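Local coordinates for ribosomal protein S2-related protein (PDB 2JH3) that binds a [4Fe-4S] iron-sulphur cluster and probably acts as a chelatase, perhaps inserting iron into sirohydrochlorin, at residues Ser196-Arg201 with Gln226-Ala231; Glu174-Ser179 with Ser191-Ser196; Val143-Leu148 with Val208-Leu213; Met122-Ala127 with Arg165-Phe170. All blocks are in the same frame, centred on the assembly; numbering follows the deposited sequence.

Overall arrangement
All four contacts belong to one α/β unit around a parallel five-stranded sheet, away from the [4Fe-4S] site. Contact 3 joins its strands 144-149 and 207-211; contact 2, its centre about 10 Å away, adds the edge strand 193-194 to strand 172-177, the other neighbour of 144-149. Contact 1 shares S196 with contact 2 and packs the next residues against helix 218-234. Contact 4, about 22 Å from contact 1 between centres, joins helices 122-133 and 155-167 on the opposite side of the sheet. In sequence, contact 4 closes before contacts 2 and 1 open; contact 3 encloses contact 2 and alternates with 1 and 4. Helices on both sides make this the three-layer core expected of a chelatase-like domain.

Contact 1. Residues Ser196-Arg201 with Gln226-Ala231; sequences SEWPSR and QALAQA
The 3-10 segment that runs through S196-S200 lies against helix 226-231 with the CA atoms of S196 and A227 only 4.5 Å apart, close enough for backbone to touch backbone without a conventional hydrogen bond. Instead, S196 CA lies 3.4 Å from A227 O, its hydrogen directed at that oxygen. A second contact of this kind sets A231 CA 3.2 Å from S196 O. At the outer end Q230, its chain extended beyond CG, lays OE1 against CB of S196.

W198 reaches the helix with CD1 and NE1 of its five-membered ring. Its CG sits between the backbone N and carbonyl carbon (chi1 71°), and CG of P199 rests over the centre of the indole, 3.5 Å above the plane. NE1 approaches A231 CB obliquely at 3.4 Å and meets L228 CD2 at 3.7 Å, the leucine crossing at about a right angle. A water lies in the indole plane, accepts from NE1 at 3.0 Å and donates to L228 O, so the buried N-H is satisfied through a bridge to the helix backbone. An alanine in place of W198 would remove this ring and the N-H that holds the water, and would probably loosen the segment's hold on the helix.

Around the contact, W198 and L228 both reach L241 of strand 241-243, W198 also packs on L146 of strand 144-149, and E197 forms a salt bridge with R234 farther along helix 218-234.

Contact 2. Residues Glu174-Ser179 with Ser191-Ser196; sequences EVVLES and SAVPLS
L177 carries the backbone pairing here, using both of its peptide groups on the same neighbour. Its N donates to V193 O at 3.0 Å along a bent path (144°), while its O accepts from L195 N at 2.9 Å, a straighter bond (165°) that lies in the carbonyl plane on a lone pair. CB of L195 closes over the same oxygen at 3.5 Å.

The packed side is built on V176. Its two methyl branches divide the work: CG1, anti to the carbonyl carbon, meets CG2 of V193 at 3.8 Å, and CG2 touches CD1 of L195 at 4.0 Å, both pairs crossing obliquely. L148 of strand 144-149 joins V176 and L195 in this cluster, and A227 of helix 218-234 packs on L195 as well. Two bonds to one residue, with the chains running the same way, are the signature of parallel β-pairing, and they add the short strand 193-194 as an outer strand of the parallel sheet in the chelatase-like fold. P194, which has no N-H, can occupy this outer position because the two bonds come from the residues flanking it.

The other side is looser. A192 lays its CB against V175 O, at 3.5 Å, and its O beside CG of L177, P194 turns its ring away into an exposed position, and S191 lies exposed next to an unmodelled stretch, residues 182-190, that is probably mobile. Even V193 N, although buried, finds no partner, so pairing fades toward this end.

Contact 3. Residues Val143-Leu148 with Val208-Leu213; sequences VTLLLL and VLVPFL
V143 drives CG1 into CG1 of V208 at 3.4 Å, tighter than ordinary van der Waals contact, with the two valines crossing at about a right angle. The crowded position of V208 CG1, between its own backbone N and carbonyl carbon, puts it there. L145 lies alongside V208, pointing the same way, and its CD2 reaches the same methyl at 4.1 Å.

Behind these side chains the strands pair in parallel, 26° apart, through five backbone hydrogen bonds in ladder order. The first three are short and nearly along the C=O axes; the tightest are V208 N to T144 O and L146 N to V208 O, each 2.7 Å. The fourth departs from this pattern: L148 N approaches V210 O from above the carbonyl plane, 41° out of it, at 3.0 Å. F212 N to L148 O completes the ladder at F212, the centre of an inverse gamma turn.

On the other face, CD1 of L209 lies between the CB atoms of L146 and L148, at 3.7 and 4.0 Å. The CB of L148 also rests 3.8 Å from P211 CA.

This pairing sits in the middle of the parallel sheet, strand 172-177 hydrogen-bonding the far edge of 144-149. Helices 122-133 and 155-167 cover the face of L145 and L147 through I126, L164, L157 and A161, while W198 packs on L146 from the opposite face.

Contact 4. Residues Met122-Ala127 with Arg165-Phe170; sequences MADAIA and RERGQF
D124 and R167 reach across the gap between two helix ends and cross at about a right angle, with their carboxylate and guanidinium planes 57° apart. OD1 lies in the guanidinium plane, at its edge, and takes a nearly straight bond from NH2 (2.6 Å, 167°), whereas NH1 adds only a weak one at 3.3 Å. Seen from the aspartate, the donor stands 52° out of the carboxylate plane, so a single oxygen is gripped and the pairing is not bidentate. CB of A123 lies against one guanidinium face, 4.0 Å above the plane and toward its rim.

Deeper in, A127 points its CB at the edge of the F170 ring, 4.2 Å from CE1. This follows the turn at G168, the first residue past helix 155-167 to leave helical geometry, with positive phi, which directs Q169 and F170 toward helix 122-133. The polar end of Q169 is held by R131 of that helix, and L164 fills in beneath A123 and A127.

Both charged groups are exposed, so D124 is probably ionised with or without its partner, and water would temper the ion pair, leaving the alanine-phenylalanine packing as the buried part of the helix-to-helix join.

Contact 1. Residues Ser196-Arg201 with Gln226-Ala231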
loop_
_atom_site.group_PDB
_atom_site.type_symbol
_atom_site.label_atom_id
_atom_site.label_comp_id
_atom_site.label_asym_id
_atom_site.label_seq_id
_atom_site.Cartn_x
_atom_site.Cartn_y
_atom_site.Cartn_z
ATOM N N SER A 196 27.171 -31.042 -4.120
ATOM C CA SER A 196 27.158 -31.640 -5.463
ATOM C C SER A 196 28.265 -32.710 -5.642
ATOM O O SER A 196 28.242 -33.469 -6.578
ATOM C CB SER A 196 27.229 -30.541 -6.517
ATOM O OG SER A 196 28.496 -29.954 -6.487
ATOM N N GLU A 197 29.177 -32.822 -4.675
ATOM C CA GLU A 197 30.185 -33.833 -4.647
ATOM C C GLU A 197 30.023 -34.791 -3.439
ATOM O O GLU A 197 30.961 -35.499 -3.051
ATOM C CB GLU A 197 31.533 -33.124 -4.540
ATOM C CG GLU A 197 31.887 -32.206 -5.704
ATOM C CD GLU A 197 32.281 -32.997 -6.946
ATOM O OE1 GLU A 197 31.974 -32.537 -8.075
ATOM O OE2 GLU A 197 32.885 -34.085 -6.781
ATOM N N TRP A 198 28.851 -34.857 -2.840
ATOM C CA TRP A 198 28.721 -35.572 -1.541
ATOM C C TRP A 198 29.143 -37.052 -1.527
ATOM O O TRP A 198 29.685 -37.509 -0.531
ATOM C CB TRP A 198 27.297 -35.432 -0.937
ATOM C CG TRP A 198 26.185 -36.181 -1.619
ATOM C CD1 TRP A 198 25.271 -35.667 -2.501
ATOM C CD2 TRP A 198 25.815 -37.554 -1.426
ATOM N NE1 TRP A 198 24.391 -36.639 -2.916
ATOM C CE2 TRP A 198 24.701 -37.811 -2.272
ATOM C CE3 TRP A 198 26.373 -38.618 -0.708
ATOM C CZ2 TRP A 198 24.120 -39.091 -2.394
ATOM C CZ3 TRP A 198 25.797 -39.869 -0.824
ATOM C CH2 TRP A 198 24.689 -40.106 -1.672
ATOM N N PRO A 199 28.848 -37.827 -2.588
ATOM C CA PRO A 199 29.266 -39.234 -2.538
ATOM C C PRO A 199 30.817 -39.444 -2.441
ATOM O O PRO A 199 31.254 -40.506 -2.000
ATOM C CB PRO A 199 28.657 -39.811 -3.825
ATOM C CG PRO A 199 27.579 -38.809 -4.239
ATOM C CD PRO A 199 28.135 -37.525 -3.845
ATOM N N SER A 200 31.617 -38.433 -2.804
ATOM C CA SER A 200 33.072 -38.453 -2.594
ATOM C C SER A 200 33.477 -38.548 -1.113
ATOM O O SER A 200 34.659 -38.814 -0.798
ATOM C CB SER A 200 33.709 -37.194 -3.163
ATOM O OG SER A 200 33.474 -36.045 -2.363
ATOM N N ARG A 201 32.511 -38.340 -0.209
ATOM C CA ARG A 201 32.778 -38.344 1.226
ATOM C C ARG A 201 32.014 -39.437 1.957
ATOM O O ARG A 201 31.882 -39.402 3.161
ATOM C CB ARG A 201 32.452 -36.958 1.816
ATOM C CG ARG A 201 33.536 -35.893 1.581
ATOM C CD ARG A 201 34.902 -36.307 2.261
ATOM N NE ARG A 201 35.852 -35.200 2.169
ATOM C CZ ARG A 201 36.574 -34.931 1.085
ATOM N NH1 ARG A 201 36.466 -35.720 0.020
ATOM N NH2 ARG A 201 37.388 -33.865 1.048
ATOM N N GLN A 226 18.974 -29.071 -6.762
ATOM C CA GLN A 226 19.886 -28.904 -7.900
ATOM C C GLN A 226 21.229 -29.583 -7.656
ATOM O O GLN A 226 21.778 -30.236 -8.541
ATOM C CB GLN A 226 20.103 -27.390 -8.187
ATOM C CD GLN A 226 18.645 -25.321 -8.601
ATOM O OE1 GLN A 226 19.481 -24.728 -9.262
ATOM N NE2 GLN A 226 17.401 -24.928 -8.850
ATOM N N ALA A 227 21.752 -29.415 -6.457
ATOM C CA ALA A 227 23.087 -29.966 -6.118
ATOM C C ALA A 227 23.035 -31.497 -6.059
ATOM O O ALA A 227 23.988 -32.208 -6.416
ATOM C CB ALA A 227 23.568 -29.424 -4.782
ATOM N N LEU A 228 21.941 -31.981 -5.514
ATOM C CA LEU A 228 21.690 -33.410 -5.379
ATOM C C LEU A 228 21.561 -34.101 -6.769
ATOM O O LEU A 228 21.898 -35.265 -6.922
ATOM C CB LEU A 228 20.456 -33.671 -4.474
ATOM C CG LEU A 228 20.580 -33.396 -2.957
ATOM C CD1 LEU A 228 19.312 -33.818 -2.243
ATOM C CD2 LEU A 228 21.743 -34.141 -2.345
ATOM N N ALA A 229 21.026 -33.387 -7.749
ATOM C CA ALA A 229 20.922 -33.872 -9.153
ATOM C C ALA A 229 22.264 -33.967 -9.823
ATOM O O ALA A 229 22.525 -34.892 -10.566
ATOM C CB ALA A 229 20.056 -32.928 -9.944
ATOM N N GLN A 230 23.112 -32.986 -9.571
ATOM C CA GLN A 230 24.483 -33.005 -10.018
ATOM C C GLN A 230 25.268 -34.110 -9.364
ATOM O O GLN A 230 25.980 -34.782 -10.065
ATOM C CB GLN A 230 25.179 -31.689 -9.739
ATOM C CG GLN A 230 24.662 -30.582 -10.572
ATOM C CD GLN A 230 25.108 -29.212 -10.071
ATOM O OE1 GLN A 230 25.978 -29.098 -9.174
ATOM N NE2 GLN A 230 24.543 -28.147 -10.682
ATOM N N ALA A 231 25.181 -34.283 -8.040
ATOM C CA ALA A 231 25.832 -35.422 -7.404
ATOM C C ALA A 231 25.385 -36.745 -8.053
ATOM O O ALA A 231 26.199 -37.637 -8.314
ATOM C CB ALA A 231 25.534 -35.465 -5.931
HETATM O O HOH W 1 22.317 -37.011 -4.989
#

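Contact 2. Residues Glu174-Ser179 with Ser191-Ser196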
loop_
_atom_site.group_PDB
_atom_site.type_symbol
_atom_site.label_atom_id
_atom_site.label_comp_id
_atom_site.label_asym_id
_atom_site.label_seq_id
_atom_site.Cartn_x
_atom_site.Cartn_y
_atom_site.Cartn_z
ATOM N N GLU A 174 30.594 -36.191 7.870
ATOM C CA GLU A 174 31.209 -35.178 6.967
ATOM C C GLU A 174 30.340 -33.892 6.819
ATOM O O GLU A 174 29.113 -33.983 6.704
ATOM C CB GLU A 174 31.401 -35.787 5.569
ATOM C CG GLU A 174 32.180 -37.129 5.557
ATOM C CD GLU A 174 33.602 -36.994 6.072
ATOM O OE1 GLU A 174 34.138 -35.847 6.045
ATOM O OE2 GLU A 174 34.174 -38.030 6.522
ATOM N N VAL A 175 31.004 -32.743 6.749
ATOM C CA VAL A 175 30.395 -31.441 6.405
ATOM C C VAL A 175 30.435 -31.247 4.887
ATOM O O VAL A 175 31.415 -31.548 4.276
ATOM C CB VAL A 175 31.156 -30.220 7.112
ATOM C CG1 VAL A 175 30.598 -28.863 6.719
ATOM C CG2 VAL A 175 31.158 -30.382 8.641
ATOM N N VAL A 176 29.349 -30.784 4.298
ATOM C CA VAL A 176 29.305 -30.402 2.887
ATOM C C VAL A 176 28.634 -29.015 2.770
ATOM O O VAL A 176 27.892 -28.622 3.659
ATOM C CB VAL A 176 28.550 -31.442 2.016
ATOM C CG1 VAL A 176 29.296 -32.731 1.994
ATOM C CG2 VAL A 176 27.215 -31.686 2.523
ATOM N N LEU A 177 28.850 -28.327 1.646
ATOM C CA LEU A 177 28.459 -26.940 1.499
ATOM C C LEU A 177 27.324 -26.733 0.521
ATOM O O LEU A 177 27.289 -27.353 -0.565
ATOM C CB LEU A 177 29.634 -26.121 0.983
ATOM C CG LEU A 177 30.863 -25.911 1.837
ATOM C CD1 LEU A 177 31.576 -24.725 1.254
ATOM C CD2 LEU A 177 30.517 -25.652 3.315
ATOM N N GLU A 178 26.436 -25.806 0.877
ATOM C CA GLU A 178 25.435 -25.315 -0.055
ATOM C C GLU A 178 26.126 -24.833 -1.349
ATOM O O GLU A 178 27.275 -24.384 -1.323
ATOM C CB GLU A 178 24.655 -24.175 0.574
ATOM C CG GLU A 178 23.440 -24.615 1.367
ATOM C CD GLU A 178 22.534 -23.446 1.773
ATOM O OE1 GLU A 178 23.061 -22.351 2.087
ATOM O OE2 GLU A 178 21.300 -23.620 1.774
ATOM N N SER A 179 25.458 -24.952 -2.490
ATOM C CA SER A 179 26.073 -24.466 -3.727
ATOM C C SER A 179 26.304 -22.915 -3.728
ATOM O O SER A 179 25.430 -22.145 -3.279
ATOM C CB SER A 179 25.214 -24.888 -4.913
ATOM O OG SER A 179 23.890 -24.406 -4.723
ATOM N N SER A 191 38.129 -26.265 3.108
ATOM C CA SER A 191 37.734 -26.897 1.860
ATOM C C SER A 191 36.993 -28.207 2.123
ATOM O O SER A 191 37.521 -29.288 1.867
ATOM C CB SER A 191 38.969 -27.133 0.984
ATOM O OG SER A 191 38.622 -27.850 -0.182
ATOM N N ALA A 192 35.800 -28.086 2.707
ATOM C CA ALA A 192 34.758 -29.146 2.714
ATOM C C ALA A 192 34.110 -29.135 1.339
ATOM O O ALA A 192 34.118 -28.125 0.645
ATOM C CB ALA A 192 33.683 -28.894 3.760
ATOM N N VAL A 193 33.500 -30.242 0.964
ATOM C CA VAL A 193 33.249 -30.460 -0.435
ATOM C C VAL A 193 31.868 -29.917 -0.653
ATOM O O VAL A 193 31.087 -29.853 0.281
ATOM C CB VAL A 193 33.440 -31.933 -0.775
ATOM C CG1 VAL A 193 34.669 -32.460 0.004
ATOM C CG2 VAL A 193 32.255 -32.740 -0.440
ATOM N N PRO A 194 31.583 -29.448 -1.873
ATOM C CA PRO A 194 30.199 -29.011 -2.083
ATOM C C PRO A 194 29.296 -30.210 -1.966
ATOM O O PRO A 194 29.745 -31.355 -2.075
ATOM C CB PRO A 194 30.198 -28.472 -3.514
ATOM C CG PRO A 194 31.666 -28.296 -3.871
ATOM C CD PRO A 194 32.412 -29.311 -3.077
ATOM N N LEU A 195 28.040 -29.943 -1.674
ATOM C CA LEU A 195 27.017 -30.987 -1.664
ATOM C C LEU A 195 26.899 -31.734 -3.007
ATOM O O LEU A 195 26.541 -32.902 -3.025
ATOM C CB LEU A 195 25.679 -30.322 -1.318
ATOM C CG LEU A 195 24.434 -31.177 -1.326
ATOM C CD1 LEU A 195 24.504 -32.284 -0.328
ATOM C CD2 LEU A 195 23.179 -30.330 -1.077
ATOM N N SER A 196 27.171 -31.042 -4.120
ATOM C CA SER A 196 27.158 -31.640 -5.463
ATOM C C SER A 196 28.265 -32.710 -5.642
ATOM O O SER A 196 28.242 -33.469 -6.578
ATOM C CB SER A 196 27.229 -30.541 -6.517
ATOM O OG SER A 196 28.496 -29.954 -6.487
#

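Contact 3. Residues Val143-Leu148 with Val208-Leu213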
loop_
_atom_site.group_PDB
_atom_site.type_symbol
_atom_site.label_atom_id
_atom_site.label_comp_id
_atom_site.label_asym_id
_atom_site.label_seq_id
_atom_site.Cartn_x
_atom_site.Cartn_y
_atom_site.Cartn_z
ATOM N N VAL A 143 24.806 -45.920 8.396
ATOM C CA VAL A 143 24.554 -44.628 7.744
ATOM C C VAL A 143 25.679 -43.582 7.933
ATOM O O VAL A 143 26.179 -43.376 9.040
ATOM C CB VAL A 143 23.202 -44.073 8.234
ATOM C CG1 VAL A 143 22.802 -42.800 7.489
ATOM C CG2 VAL A 143 22.098 -45.098 7.988
ATOM N N THR A 144 26.136 -42.962 6.836
ATOM C CA THR A 144 27.020 -41.793 6.935
ATOM C C THR A 144 26.142 -40.550 7.068
ATOM O O THR A 144 25.115 -40.394 6.365
ATOM C CB THR A 144 28.018 -41.601 5.736
ATOM O OG1 THR A 144 28.768 -42.775 5.559
ATOM C CG2 THR A 144 29.003 -40.496 5.993
ATOM N N LEU A 145 26.583 -39.705 8.013
ATOM C CA LEU A 145 25.868 -38.504 8.464
ATOM C C LEU A 145 26.483 -37.363 7.715
ATOM O O LEU A 145 27.646 -37.099 7.878
ATOM C CB LEU A 145 26.145 -38.233 9.948
ATOM C CG LEU A 145 25.056 -37.455 10.723
ATOM C CD1 LEU A 145 25.642 -36.740 11.858
ATOM C CD2 LEU A 145 24.148 -36.586 9.882
ATOM N N LEU A 146 25.706 -36.703 6.883
ATOM C CA LEU A 146 26.207 -35.542 6.171
ATOM C C LEU A 146 25.554 -34.281 6.760
ATOM O O LEU A 146 24.353 -34.225 6.888
ATOM C CB LEU A 146 25.821 -35.654 4.686
ATOM C CG LEU A 146 26.751 -36.305 3.654
ATOM C CD1 LEU A 146 27.826 -37.127 4.210
ATOM C CD2 LEU A 146 25.885 -37.066 2.641
ATOM N N LEU A 147 26.369 -33.262 7.020
ATOM C CA LEU A 147 25.923 -32.006 7.634
ATOM C C LEU A 147 26.121 -30.885 6.610
ATOM O O LEU A 147 27.248 -30.586 6.243
ATOM C CB LEU A 147 26.748 -31.700 8.893
ATOM C CG LEU A 147 26.738 -32.821 9.957
ATOM C CD1 LEU A 147 27.590 -32.467 11.142
ATOM C CD2 LEU A 147 25.352 -33.147 10.383
ATOM N N LEU A 148 25.024 -30.261 6.182
ATOM C CA LEU A 148 25.077 -29.161 5.216
ATOM C C LEU A 148 25.283 -27.765 5.876
ATOM O O LEU A 148 24.482 -27.360 6.663
ATOM C CB LEU A 148 23.789 -29.172 4.426
ATOM C CG LEU A 148 23.654 -28.179 3.289
ATOM C CD1 LEU A 148 24.671 -28.470 2.170
ATOM C CD2 LEU A 148 22.248 -28.227 2.798
ATOM N N VAL A 208 22.628 -39.978 5.318
ATOM C CA VAL A 208 21.537 -39.069 5.760
ATOM C C VAL A 208 22.052 -37.581 5.807
ATOM O O VAL A 208 23.117 -37.278 6.361
ATOM C CB VAL A 208 20.888 -39.508 7.109
ATOM C CG1 VAL A 208 21.927 -39.561 8.218
ATOM C CG2 VAL A 208 19.646 -38.616 7.446
ATOM N N LEU A 209 21.310 -36.703 5.151
ATOM C CA LEU A 209 21.705 -35.324 5.105
ATOM C C LEU A 209 20.871 -34.522 6.126
ATOM O O LEU A 209 19.640 -34.521 6.087
ATOM C CB LEU A 209 21.524 -34.767 3.707
ATOM C CG LEU A 209 21.858 -33.301 3.519
ATOM C CD1 LEU A 209 23.346 -33.071 3.573
ATOM C CD2 LEU A 209 21.340 -32.857 2.212
ATOM N N VAL A 210 21.585 -33.881 7.028
ATOM C CA VAL A 210 21.002 -32.888 7.947
ATOM C C VAL A 210 21.569 -31.477 7.664
ATOM O O VAL A 210 22.729 -31.167 7.941
ATOM C CB VAL A 210 21.124 -33.315 9.446
ATOM C CG1 VAL A 210 20.605 -32.182 10.447
ATOM C CG2 VAL A 210 20.340 -34.590 9.662
ATOM N N PRO A 211 20.722 -30.626 7.121
ATOM C CA PRO A 211 20.988 -29.219 7.014
ATOM C C PRO A 211 21.130 -28.507 8.357
ATOM O O PRO A 211 20.170 -28.513 9.189
ATOM C CB PRO A 211 19.771 -28.688 6.236
ATOM C CG PRO A 211 19.187 -29.917 5.565
ATOM C CD PRO A 211 19.384 -30.953 6.594
ATOM N N PHE A 212 22.325 -27.959 8.599
ATOM C CA PHE A 212 22.612 -27.164 9.848
ATOM C C PHE A 212 22.131 -25.726 9.621
ATOM O O PHE A 212 22.916 -24.820 9.525
ATOM C CB PHE A 212 24.092 -27.157 10.160
ATOM C CG PHE A 212 24.425 -26.620 11.521
ATOM C CD1 PHE A 212 24.023 -27.308 12.659
ATOM C CD2 PHE A 212 25.250 -25.496 11.677
ATOM C CE1 PHE A 212 24.374 -26.863 13.944
ATOM C CE2 PHE A 212 25.582 -25.065 12.950
ATOM C CZ PHE A 212 25.143 -25.770 14.083
ATOM N N LEU A 213 20.820 -25.590 9.477
ATOM C CA LEU A 213 20.131 -24.347 9.112
ATOM C C LEU A 213 18.934 -24.153 10.046
ATOM O O LEU A 213 18.281 -25.128 10.457
ATOM C CB LEU A 213 19.560 -24.505 7.673
ATOM C CG LEU A 213 20.361 -24.170 6.427
ATOM C CD1 LEU A 213 21.770 -23.808 6.652
ATOM C CD2 LEU A 213 20.191 -25.280 5.413
#

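Contact 4. Residues Met122-Ala127 with Arg165-Phe170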
loop_
_atom_site.group_PDB
_atom_site.type_symbol
_atom_site.label_atom_id
_atom_site.label_comp_id
_atom_site.label_asym_id
_atom_site.label_seq_id
_atom_site.Cartn_x
_atom_site.Cartn_y
_atom_site.Cartn_z
ATOM N N MET A 122 23.885 -29.046 20.423
ATOM C CA MET A 122 23.439 -29.086 19.037
ATOM C C MET A 122 23.780 -30.420 18.368
ATOM O O MET A 122 23.098 -30.831 17.475
ATOM C CB MET A 122 23.997 -27.880 18.242
ATOM C CG MET A 122 23.159 -26.529 18.377
ATOM S SD MET A 122 21.358 -26.727 18.107
ATOM C CE MET A 122 21.442 -27.370 16.402
ATOM N N ALA A 123 24.860 -31.064 18.766
ATOM C CA ALA A 123 25.181 -32.468 18.307
ATOM C C ALA A 123 24.053 -33.483 18.548
ATOM O O ALA A 123 23.726 -34.327 17.671
ATOM C CB ALA A 123 26.454 -32.916 18.957
ATOM N N ASP A 124 23.433 -33.405 19.739
ATOM C CA ASP A 124 22.243 -34.207 20.063
ATOM C C ASP A 124 21.051 -33.911 19.213
ATOM O O ASP A 124 20.277 -34.833 18.838
ATOM C CB ASP A 124 21.791 -33.911 21.504
ATOM C CG ASP A 124 22.863 -34.186 22.515
ATOM O OD1 ASP A 124 23.296 -35.353 22.606
ATOM O OD2 ASP A 124 23.314 -33.240 23.210
ATOM N N ALA A 125 20.824 -32.616 18.958
ATOM C CA ALA A 125 19.720 -32.197 18.088
ATOM C C ALA A 125 19.947 -32.685 16.630
ATOM O O ALA A 125 19.039 -33.117 15.979
ATOM C CB ALA A 125 19.533 -30.652 18.153
ATOM N N ILE A 126 21.180 -32.573 16.152
ATOM C CA ILE A 126 21.572 -33.076 14.830
ATOM C C ILE A 126 21.353 -34.606 14.722
ATOM O O ILE A 126 20.621 -35.047 13.846
ATOM C CB ILE A 126 23.059 -32.791 14.565
ATOM C CG1 ILE A 126 23.298 -31.291 14.344
ATOM C CG2 ILE A 126 23.579 -33.682 13.355
ATOM C CD1 ILE A 126 24.791 -30.863 14.434
ATOM N N ALA A 127 21.941 -35.376 15.645
ATOM C CA ALA A 127 21.655 -36.838 15.769
ATOM C C ALA A 127 20.183 -37.173 15.826
ATOM O O ALA A 127 19.687 -38.110 15.149
ATOM C CB ALA A 127 22.426 -37.460 16.928
ATOM N N ARG A 165 31.406 -37.867 15.571
ATOM C CA ARG A 165 32.300 -38.963 15.183
ATOM C C ARG A 165 32.624 -39.774 16.441
ATOM O O ARG A 165 32.377 -40.985 16.504
ATOM C CB ARG A 165 33.576 -38.436 14.531
ATOM C CG ARG A 165 33.370 -37.928 13.144
ATOM C CD ARG A 165 34.635 -37.292 12.602
ATOM N NE ARG A 165 34.310 -36.553 11.398
ATOM C CZ ARG A 165 34.536 -35.259 11.190
ATOM N NH1 ARG A 165 35.145 -34.510 12.082
ATOM N NH2 ARG A 165 34.138 -34.687 10.048
ATOM N N GLU A 166 33.051 -39.081 17.485
ATOM C CA GLU A 166 33.389 -39.773 18.738
ATOM C C GLU A 166 32.211 -40.542 19.345
ATOM O O GLU A 166 32.341 -41.723 19.679
ATOM C CB GLU A 166 34.017 -38.803 19.704
ATOM C CG GLU A 166 34.769 -37.701 18.975
ATOM C CD GLU A 166 36.167 -37.496 19.458
ATOM O OE1 GLU A 166 36.929 -38.483 19.353
ATOM O OE2 GLU A 166 36.501 -36.351 19.880
ATOM N N ARG A 167 31.039 -39.947 19.455
ATOM C CA ARG A 167 29.874 -40.765 19.816
ATOM C C ARG A 167 29.749 -42.092 19.001
ATOM O O ARG A 167 29.407 -43.142 19.554
ATOM C CB ARG A 167 28.590 -39.988 19.631
ATOM C CG ARG A 167 28.432 -38.853 20.587
ATOM C CD ARG A 167 27.842 -37.657 19.862
ATOM N NE ARG A 167 27.388 -36.655 20.802
ATOM C CZ ARG A 167 26.121 -36.492 21.169
ATOM N NH1 ARG A 167 25.108 -37.234 20.670
ATOM N NH2 ARG A 167 25.877 -35.552 22.060
ATOM N N GLY A 168 29.984 -42.027 17.683
ATOM C CA GLY A 168 30.058 -43.241 16.853
ATOM C C GLY A 168 28.754 -43.897 16.493
ATOM O O GLY A 168 28.729 -44.969 15.906
ATOM N N GLN A 169 27.637 -43.268 16.760
ATOM C CA GLN A 169 26.378 -43.901 16.389
ATOM C C GLN A 169 26.233 -44.123 14.867
ATOM O O GLN A 169 25.375 -44.930 14.408
ATOM C CB GLN A 169 25.213 -43.061 16.905
ATOM C CG GLN A 169 23.908 -43.853 17.070
ATOM C CD GLN A 169 22.699 -42.969 17.476
ATOM O OE1 GLN A 169 22.636 -41.764 17.157
ATOM N NE2 GLN A 169 21.729 -43.582 18.179
ATOM N N PHE A 170 27.028 -43.386 14.086
ATOM C CA PHE A 170 26.892 -43.381 12.624
ATOM C C PHE A 170 28.166 -43.897 12.022
ATOM O O PHE A 170 29.228 -43.836 12.641
ATOM C CB PHE A 170 26.568 -41.951 12.061
ATOM C CG PHE A 170 25.256 -41.383 12.570
ATOM C CD1 PHE A 170 25.232 -40.568 13.689
ATOM C CD2 PHE A 170 24.061 -41.685 11.938
ATOM C CE1 PHE A 170 24.062 -40.103 14.169
ATOM C CE2 PHE A 170 22.860 -41.215 12.434
ATOM C CZ PHE A 170 22.873 -40.428 13.570
#